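Local coordinates for signal transduction histidine-protein kinase/phosphatase mprB (Mycobacterium hassiacum, PDB 6BLK) that probably autophosphorylates on a histidine using ATP, as a sensor kinase and phosphatase of a two-component system, this piece being its ATP-binding catalytic domain, at residues 28-33 and 65-70; 89-94 and 145-150. All coordinates share one frame; numbering follows the deposited sequence.

In the fold
The two contacts illustrate how one mixed sheet of the Bergerat (GHKL) ATPase fold can serve different ends. Contact 1 is plain parallel strand pairing, partly buried: one face carries a salt bridge at the surface, while the other faces the helices with apolar side chains. Contact 2 is smaller and buried, joining the loop after strand 79-85 to the start of strand 147-154 beside the adenine of ATP, and no clear direct hydrogen bond crosses it; two waters make the polar links. The centres of contact 1 and contact 2 are about 16 Å apart, and the two do not touch. Strand 79-85, paired with both 67-76 and 147-154, connects them within the sheet.

Contact 1. Residues 28-33 and 65-70; sequences DIEFEV and GGRVGV
Arg67 and Glu32 meet on one face of a parallel strand pair, two residues out of step, since Arg67 is paired with Glu30 and Glu32 with Gly69. Followed outward, Arg67 first sets CB 3.8 Å from Glu30 O. Its CG then packs 3.9 Å from Glu30 CB, aliphatic against aliphatic. CD lies 3.2 Å from Glu32 OE2, and the chain bends at chi3 (-63°), which sets NE. At the tip NH1 donates to Glu32 OE1 at 2.8 Å, meeting its syn side with OE1 near the guanidinium plane, and more weakly to Glu32 OE2 at 3.3 Å. One nitrogen thus serves both oxygens, with the two planes 60° apart, a salt bridge through NH1 alone and not the coplanar bidentate kind.

The opposite face is apolar. Val68 lies alongside Phe31, its CB and CG1 against CD1 and CE1 of the ring, while its CG2 touches Ile29 CG2 at 3.5 Å. That same Ile29 CG2 sits over the centre of one face of the Phe31 ring. Between the faces, backbone bonds run from Glu30 N to Gly66 O through to Val70 N to Glu32 O, and Gly65 N donates to Asp28 OD2 at 2.7 Å, on the anti lone pair.

The pair forms the strands of a beta-alpha-beta unit connected by helix 44-60, whose Ala58 and Leu55 meet Val68 and Val70; Phe31 packs instead on Leu19 and Val22 of helix 11-25. Beyond strand 67-76 the sheet continues antiparallel into strand 79-85.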
ATOM      1  N   ASP A  28     -16.415  -4.938   7.391  1.00 34.78           N
ATOM      2  CA  ASP A  28     -17.085  -5.638   6.305  1.00 32.40           C
ATOM      3  C   ASP A  28     -16.135  -6.113   5.208  1.00 37.91           C
ATOM      4  O   ASP A  28     -16.503  -7.004   4.434  1.00 26.04           O
ATOM      5  CB  ASP A  28     -18.131  -4.723   5.684  1.00 31.63           C
ATOM      6  CG  ASP A  28     -17.525  -3.487   5.107  1.00 30.13           C
ATOM      7  OD1 ASP A  28     -16.870  -2.749   5.878  1.00 29.59           O
ATOM      8  OD2 ASP A  28     -17.667  -3.277   3.883  1.00 30.24           O
ATOM      9  N   ILE A  29     -14.929  -5.544   5.113  1.00 29.61           N
ATOM     10  CA  ILE A  29     -14.057  -5.840   3.985  1.00 21.62           C
ATOM     11  C   ILE A  29     -13.456  -7.219   4.138  1.00 19.53           C
ATOM     12  O   ILE A  29     -13.034  -7.625   5.229  1.00 31.63           O
ATOM     13  CB  ILE A  29     -12.955  -4.774   3.864  1.00 25.78           C
ATOM     14  CG1 ILE A  29     -13.570  -3.446   3.439  1.00 23.81           C
ATOM     15  CG2 ILE A  29     -11.854  -5.223   2.877  1.00 22.01           C
ATOM     16  CD1 ILE A  29     -12.582  -2.261   3.510  1.00 24.83           C
ATOM     17  N   GLU A  30     -13.386  -7.938   3.035  1.00 22.07           N
ATOM     18  CA  GLU A  30     -12.751  -9.247   3.036  1.00 27.26           C
ATOM     19  C   GLU A  30     -11.302  -9.012   2.644  1.00 28.34           C
ATOM     20  O   GLU A  30     -10.993  -8.857   1.462  1.00 23.92           O
ATOM     21  CB  GLU A  30     -13.457 -10.198   2.077  1.00 28.83           C
ATOM     22  CG  GLU A  30     -12.685 -11.492   1.821  1.00 48.27           C
ATOM     23  CD  GLU A  30     -12.282 -12.223   3.100  1.00 69.41           C
ATOM     24  OE1 GLU A  30     -13.064 -12.199   4.079  1.00 71.02           O
ATOM     25  OE2 GLU A  30     -11.177 -12.824   3.123  1.00 60.89           O
ATOM     26  N   PHE A  31     -10.418  -8.945   3.637  1.00 20.57           N
ATOM     27  CA  PHE A  31      -8.985  -8.805   3.369  1.00 19.26           C
ATOM     28  C   PHE A  31      -8.416 -10.160   2.968  1.00 25.27           C
ATOM     29  O   PHE A  31      -8.505 -11.128   3.730  1.00 33.26           O
ATOM     30  CB  PHE A  31      -8.246  -8.257   4.585  1.00 25.79           C
ATOM     31  CG  PHE A  31      -8.507  -6.801   4.850  1.00 26.00           C
ATOM     32  CD1 PHE A  31      -7.819  -5.820   4.154  1.00 22.76           C
ATOM     33  CD2 PHE A  31      -9.428  -6.412   5.810  1.00 31.76           C
ATOM     34  CE1 PHE A  31      -8.046  -4.484   4.406  1.00 32.76           C
ATOM     35  CE2 PHE A  31      -9.659  -5.075   6.065  1.00 23.60           C
ATOM     36  CZ  PHE A  31      -8.964  -4.108   5.360  1.00 29.93           C
ATOM     37  N   GLU A  32      -7.859 -10.239   1.765  1.00 18.42           N
ATOM     38  CA  GLU A  32      -7.299 -11.468   1.235  1.00 20.49           C
ATOM     39  C   GLU A  32      -5.789 -11.324   1.276  1.00 17.57           C
ATOM     40  O   GLU A  32      -5.210 -10.601   0.456  1.00 20.92           O
ATOM     41  CB  GLU A  32      -7.794 -11.723  -0.187  1.00 21.96           C
ATOM     42  CG  GLU A  32      -9.311 -11.880  -0.264  1.00 36.92           C
ATOM     43  CD  GLU A  32      -9.828 -12.018  -1.681  1.00 41.18           C
ATOM     44  OE1 GLU A  32      -9.316 -11.316  -2.580  1.00 50.64           O
ATOM     45  OE2 GLU A  32     -10.759 -12.829  -1.893  1.00 52.27           O
ATOM     46  N   VAL A  33      -5.153 -12.005   2.226  1.00 21.46           N
ATOM     47  CA  VAL A  33      -3.766 -11.744   2.581  1.00 15.28           C
ATOM     48  C   VAL A  33      -2.926 -12.934   2.161  1.00 20.95           C
ATOM     49  O   VAL A  33      -3.238 -14.080   2.501  1.00 22.66           O
ATOM     50  CB  VAL A  33      -3.611 -11.440   4.083  1.00 17.59           C
ATOM     51  CG1 VAL A  33      -2.198 -11.035   4.419  1.00 23.04           C
ATOM     52  CG2 VAL A  33      -4.543 -10.357   4.476  1.00 20.10           C
ATOM     53  N   GLY A  65     -18.662  -4.502   1.633  1.00 24.93           N
ATOM     54  CA  GLY A  65     -18.322  -5.882   1.363  1.00 21.14           C
ATOM     55  C   GLY A  65     -17.203  -6.086   0.368  1.00 22.51           C
ATOM     56  O   GLY A  65     -16.957  -7.227  -0.036  1.00 27.32           O
ATOM     57  N   GLY A  66     -16.502  -5.024  -0.012  1.00 23.42           N
ATOM     58  CA  GLY A  66     -15.411  -5.154  -0.964  1.00 17.83           C
ATOM     59  C   GLY A  66     -14.291  -6.031  -0.448  1.00 15.80           C
ATOM     60  O   GLY A  66     -14.112  -6.258   0.745  1.00 23.06           O
ATOM     61  N   ARG A  67     -13.526  -6.527  -1.401  1.00 16.07           N
ATOM     62  CA  ARG A  67     -12.361  -7.341  -1.136  1.00 12.84           C
ATOM     63  C   ARG A  67     -11.133  -6.460  -1.307  1.00 15.38           C
ATOM     64  O   ARG A  67     -11.044  -5.692  -2.268  1.00 17.61           O
ATOM     65  CB  ARG A  67     -12.295  -8.535  -2.086  1.00 22.01           C
ATOM     66  CG  ARG A  67     -13.349  -9.603  -1.801  1.00 30.77           C
ATOM     67  CD  ARG A  67     -13.163 -10.854  -2.661  1.00 50.98           C
ATOM     68  NE  ARG A  67     -13.325 -10.589  -4.092  1.00 42.06           N
ATOM     69  CZ  ARG A  67     -12.379 -10.744  -5.019  1.00 45.54           C
ATOM     70  NH1 ARG A  67     -11.166 -11.178  -4.702  1.00 53.98           N
ATOM     71  NH2 ARG A  67     -12.657 -10.471  -6.288  1.00 47.10           N
ATOM     72  N   VAL A  68     -10.206  -6.571  -0.366  1.00 15.97           N
ATOM     73  CA  VAL A  68      -8.917  -5.899  -0.470  1.00 11.82           C
ATOM     74  C   VAL A  68      -7.844  -6.975  -0.478  1.00 11.29           C
ATOM     75  O   VAL A  68      -7.792  -7.817   0.422  1.00 16.59           O
ATOM     76  CB  VAL A  68      -8.721  -4.894   0.682  1.00 10.68           C
ATOM     77  CG1 VAL A  68      -7.244  -4.409   0.749  1.00 14.20           C
ATOM     78  CG2 VAL A  68      -9.695  -3.706   0.552  1.00 15.33           C
ATOM     79  N   GLY A  69      -7.012  -6.975  -1.518  1.00 12.69           N
ATOM     80  CA  GLY A  69      -5.961  -7.957  -1.658  1.00 11.47           C
ATOM     81  C   GLY A  69      -4.658  -7.360  -1.142  1.00 11.70           C
ATOM     82  O   GLY A  69      -4.360  -6.209  -1.399  1.00 16.77           O
ATOM     83  N   VAL A  70      -3.930  -8.169  -0.384  1.00 12.33           N
ATOM     84  CA  VAL A  70      -2.670  -7.767   0.223  1.00 11.39           C
ATOM     85  C   VAL A  70      -1.701  -8.896  -0.083  1.00 17.27           C
ATOM     86  O   VAL A  70      -1.744  -9.954   0.555  1.00 15.71           O
ATOM     87  CB  VAL A  70      -2.773  -7.540   1.732  1.00 15.31           C
ATOM     88  CG1 VAL A  70      -1.461  -7.069   2.275  1.00 16.62           C
ATOM     89  CG2 VAL A  70      -3.924  -6.582   2.078  1.00 16.58           C
TER

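Contact 2. Residues 89-94 and 145-150; sequences PGIPPQ and PGTAIH. With ATP (adenosine-5'-triphosphate), chain E.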
ATOM      1  N   PRO A  89     -13.107   2.667  -7.365  1.00 15.66           N
ATOM      2  CA  PRO A  89     -13.203   3.186  -8.731  1.00 12.45           C
ATOM      3  C   PRO A  89     -11.923   3.113  -9.533  1.00 17.85           C
ATOM      4  O   PRO A  89     -11.979   3.208 -10.771  1.00 19.08           O
ATOM      5  CB  PRO A  89     -13.613   4.648  -8.514  1.00 18.59           C
ATOM      6  CG  PRO A  89     -13.056   4.963  -7.174  1.00 19.75           C
ATOM      7  CD  PRO A  89     -13.263   3.736  -6.365  1.00 20.47           C
ATOM      8  N   GLY A  90     -10.779   2.965  -8.884  1.00 19.71           N
ATOM      9  CA  GLY A  90      -9.516   3.010  -9.580  1.00 15.01           C
ATOM     10  C   GLY A  90      -9.083   4.437  -9.860  1.00 21.73           C
ATOM     11  O   GLY A  90      -9.874   5.372  -9.878  1.00 25.44           O
ATOM     12  N   ILE A  91      -7.789   4.598 -10.078  1.00 14.88           N
ATOM     13  CA  ILE A  91      -7.207   5.890 -10.442  1.00 16.52           C
ATOM     14  C   ILE A  91      -6.885   5.842 -11.932  1.00 13.34           C
ATOM     15  O   ILE A  91      -6.099   4.984 -12.352  1.00 16.06           O
ATOM     16  CB  ILE A  91      -5.955   6.201  -9.611  1.00 19.62           C
ATOM     17  CG1 ILE A  91      -6.357   6.394  -8.138  1.00 22.05           C
ATOM     18  CG2 ILE A  91      -5.244   7.455 -10.160  1.00 18.40           C
ATOM     19  CD1 ILE A  91      -5.192   6.477  -7.160  1.00 23.56           C
ATOM     20  N   PRO A  92      -7.467   6.717 -12.753  1.00 15.68           N
ATOM     21  CA  PRO A  92      -7.330   6.573 -14.212  1.00 16.90           C
ATOM     22  C   PRO A  92      -5.924   6.904 -14.685  1.00 19.26           C
ATOM     23  O   PRO A  92      -5.157   7.574 -13.977  1.00 22.04           O
ATOM     24  CB  PRO A  92      -8.350   7.583 -14.761  1.00 20.68           C
ATOM     25  CG  PRO A  92      -8.452   8.624 -13.685  1.00 21.12           C
ATOM     26  CD  PRO A  92      -8.262   7.897 -12.379  1.00 18.45           C
ATOM     27  N   PRO A  93      -5.551   6.464 -15.894  1.00 20.57           N
ATOM     28  CA  PRO A  93      -4.155   6.619 -16.335  1.00 20.15           C
ATOM     29  C   PRO A  93      -3.612   8.035 -16.276  1.00 25.65           C
ATOM     30  O   PRO A  93      -2.445   8.217 -15.909  1.00 23.33           O
ATOM     31  CB  PRO A  93      -4.199   6.102 -17.780  1.00 23.89           C
ATOM     32  CG  PRO A  93      -5.347   5.178 -17.795  1.00 27.01           C
ATOM     33  CD  PRO A  93      -6.354   5.733 -16.890  1.00 26.36           C
ATOM     34  N   GLN A  94      -4.409   9.038 -16.639  1.00 24.56           N
ATOM     35  CA  GLN A  94      -3.892  10.397 -16.768  1.00 36.67           C
ATOM     36  C   GLN A  94      -3.516  11.012 -15.422  1.00 38.43           C
ATOM     37  O   GLN A  94      -2.625  11.868 -15.374  1.00 31.17           O
ATOM     38  CB  GLN A  94      -4.915  11.284 -17.498  1.00 32.28           C
ATOM     39  CG  GLN A  94      -6.253  11.509 -16.793  1.00 32.12           C
ATOM     40  CD  GLN A  94      -7.282  10.386 -17.027  1.00 40.45           C
ATOM     41  OE1 GLN A  94      -6.968   9.331 -17.600  1.00 34.14           O
ATOM     42  NE2 GLN A  94      -8.522  10.625 -16.591  1.00 29.29           N
ATOM     43  N   PRO A 145     -12.721  -1.091 -11.813  1.00 15.02           N
ATOM     44  CA  PRO A 145     -11.448  -1.819 -11.944  1.00 14.38           C
ATOM     45  C   PRO A 145     -10.621  -1.862 -10.669  1.00 17.22           C
ATOM     46  O   PRO A 145      -9.748  -2.733 -10.553  1.00 16.58           O
ATOM     47  CB  PRO A 145     -10.735  -1.046 -13.059  1.00 16.49           C
ATOM     48  CG  PRO A 145     -11.288   0.339 -12.931  1.00 18.78           C
ATOM     49  CD  PRO A 145     -12.730   0.137 -12.626  1.00 13.17           C
ATOM     50  N   GLY A 146     -10.861  -0.958  -9.723  1.00 15.60           N
ATOM     51  CA  GLY A 146     -10.121  -0.905  -8.476  1.00 14.98           C
ATOM     52  C   GLY A 146      -8.737  -0.339  -8.706  1.00 11.88           C
ATOM     53  O   GLY A 146      -8.307  -0.203  -9.852  1.00 15.22           O
ATOM     54  N   THR A 147      -8.075   0.036  -7.614  1.00 11.16           N
ATOM     55  CA  THR A 147      -6.689   0.506  -7.615  1.00 12.83           C
ATOM     56  C   THR A 147      -5.754  -0.577  -7.116  1.00 16.45           C
ATOM     57  O   THR A 147      -6.060  -1.312  -6.174  1.00 12.53           O
ATOM     58  CB  THR A 147      -6.526   1.741  -6.726  1.00 17.12           C
ATOM     59  OG1 THR A 147      -7.422   2.759  -7.156  1.00 17.57           O
ATOM     60  CG2 THR A 147      -5.111   2.330  -6.812  1.00 17.00           C
ATOM     61  N   ALA A 148      -4.573  -0.632  -7.723  1.00 14.73           N
ATOM     62  CA  ALA A 148      -3.482  -1.469  -7.267  1.00  9.40           C
ATOM     63  C   ALA A 148      -2.306  -0.552  -6.993  1.00 12.47           C
ATOM     64  O   ALA A 148      -1.902   0.215  -7.870  1.00 14.36           O
ATOM     65  CB  ALA A 148      -3.147  -2.518  -8.320  1.00 13.87           C
ATOM     66  N   ILE A 149      -1.811  -0.573  -5.759  1.00 11.61           N
ATOM     67  CA  ILE A 149      -0.555   0.082  -5.418  1.00  9.56           C
ATOM     68  C   ILE A 149       0.500  -1.001  -5.327  1.00 12.03           C
ATOM     69  O   ILE A 149       0.351  -1.946  -4.542  1.00 10.20           O
ATOM     70  CB  ILE A 149      -0.652   0.839  -4.100  1.00  8.66           C
ATOM     71  CG1 ILE A 149      -1.762   1.904  -4.167  1.00 15.44           C
ATOM     72  CG2 ILE A 149       0.687   1.449  -3.768  1.00 16.19           C
ATOM     73  CD1 ILE A 149      -1.471   3.080  -5.066  1.00 18.83           C
ATOM     74  N   HIS A 150       1.579  -0.848  -6.106  1.00  9.57           N
ATOM     75  CA  HIS A 150       2.647  -1.828  -6.191  1.00  7.19           C
ATOM     76  C   HIS A 150       3.897  -1.223  -5.555  1.00 14.40           C
ATOM     77  O   HIS A 150       4.367  -0.169  -6.004  1.00 14.11           O
ATOM     78  CB  HIS A 150       2.951  -2.158  -7.660  1.00 10.28           C
ATOM     79  CG  HIS A 150       1.855  -2.817  -8.429  1.00 16.98           C
ATOM     80  ND1 HIS A 150       1.957  -4.115  -8.874  1.00 13.15           N
ATOM     81  CD2 HIS A 150       0.668  -2.353  -8.899  1.00 17.84           C
ATOM     82  CE1 HIS A 150       0.874  -4.435  -9.557  1.00 15.91           C
ATOM     83  NE2 HIS A 150       0.073  -3.387  -9.581  1.00 15.28           N
TER
HETATM   84  PG  ATP E 501      -4.715  11.340   3.927  1.00 16.53           P
HETATM   85  O1G ATP E 501      -4.186  10.035   3.363  1.00 13.19           O
HETATM   86  O2G ATP E 501      -3.724  12.505   4.072  1.00 14.41           O
HETATM   87  O3G ATP E 501      -5.620  11.176   5.137  1.00 19.04           O
HETATM   88  PB  ATP E 501      -6.117  11.181   1.362  1.00 14.36           P
HETATM   89  O1B ATP E 501      -7.131  12.086   0.684  1.00 19.29           O
HETATM   90  O2B ATP E 501      -6.465   9.786   1.752  1.00 11.83           O
HETATM   91  O3B ATP E 501      -5.712  11.904   2.769  1.00 13.25           O
HETATM   92  PA  ATP E 501      -3.820  10.095  -0.105  1.00 11.69           P
HETATM   93  O1A ATP E 501      -2.452  10.723  -0.355  1.00 15.25           O
HETATM   94  O2A ATP E 501      -3.881   8.848   0.741  1.00 13.53           O
HETATM   95  O3A ATP E 501      -4.734  11.304   0.502  1.00 12.75           O
HETATM   96  O5' ATP E 501      -4.504   9.897  -1.504  1.00 14.45           O
HETATM   97  C5' ATP E 501      -4.579  10.970  -2.427  1.00 20.96           C
HETATM   98  C4' ATP E 501      -5.879  10.842  -3.212  1.00 19.14           C
HETATM   99  O4' ATP E 501      -5.709   9.748  -4.120  1.00 18.42           O
HETATM  100  C3' ATP E 501      -7.162  10.543  -2.427  1.00 20.17           C
HETATM  101  O3' ATP E 501      -7.794  11.743  -1.928  1.00 14.50           O
HETATM  102  C2' ATP E 501      -7.994   9.860  -3.496  1.00 17.20           C
HETATM  103  O2' ATP E 501      -8.588  10.811  -4.399  1.00 16.87           O
HETATM  104  C1' ATP E 501      -6.960   9.093  -4.289  1.00 20.14           C
HETATM  105  N9  ATP E 501      -6.776   7.703  -3.834  1.00 15.30           N
HETATM  106  C8  ATP E 501      -5.734   7.177  -3.106  1.00 15.99           C
HETATM  107  N7  ATP E 501      -5.911   5.836  -2.933  1.00 13.76           N
HETATM  108  C5  ATP E 501      -7.065   5.516  -3.559  1.00 12.87           C
HETATM  109  C6  ATP E 501      -7.772   4.272  -3.766  1.00 19.30           C
HETATM  110  N6  ATP E 501      -7.289   3.149  -3.217  1.00 15.23           N
HETATM  111  N1  ATP E 501      -8.903   4.315  -4.469  1.00 17.54           N
HETATM  112  C2  ATP E 501      -9.381   5.458  -4.995  1.00 15.01           C
HETATM  113  N3  ATP E 501      -8.767   6.642  -4.862  1.00 18.56           N
HETATM  114  C4  ATP E 501      -7.611   6.717  -4.164  1.00 18.46           C
HETATM  115  O   HOH W   1      -9.957   2.332  -6.072  1.00 17.48           O
HETATM  116  O   HOH W   2      -5.661   3.080  -9.854  1.00 26.31           O
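Thr147 and Ile91 come from different segments to lie on the same side of the ATP adenine. Thr147 directs its CB toward the loop, with OG1 anti to the carbonyl carbon (chi1 -56°), and that hydroxyl stands above the purine plane 3.4 Å from ATP N1. Ile91 approaches further along the base: CD1, anti to CA (chi2 170°), stands above the C4-N9 bond, 3.9 Å from ATP C4. The two side chains cross obliquely, the closest approach of their carbons being CG2 of Thr147 to CD1 of Ile91 at 4.2 Å; one is stationed above the N1 edge of the purine, the other above the bond that joins C4 to N9.

Water completes the polar wiring. Thr147 OG1 donates to water 1 at 2.8 Å, which also accepts from Gly90 N; the same water sits 2.8 Å from ATP N1. Water 2 accepts from Ile91 N and makes a weak bond back to Thr147 OG1. The hydroxyl is thereby flanked by two waters that tie it to successive backbone amides of the loop. Gly90, without a side chain and at positive phi, brings its CA to 3.2 Å from Thr147 OG1 and 3.4 Å from Gly146 O. At the outer end CG and CD of Pro145 rest against Pro89 O.

Gly90 closes the DxGxG motif, the G1 box of histidine kinases, that begins at Asp86. One carboxylate oxygen of Asp86 bonds ATP and the other Thr147 N, coupling strand 79-85 to strand 147-154. The latter runs between 79-85 and 132-137, both antiparallel to it, while Pro145 touches Tyr137 of strand 132-137.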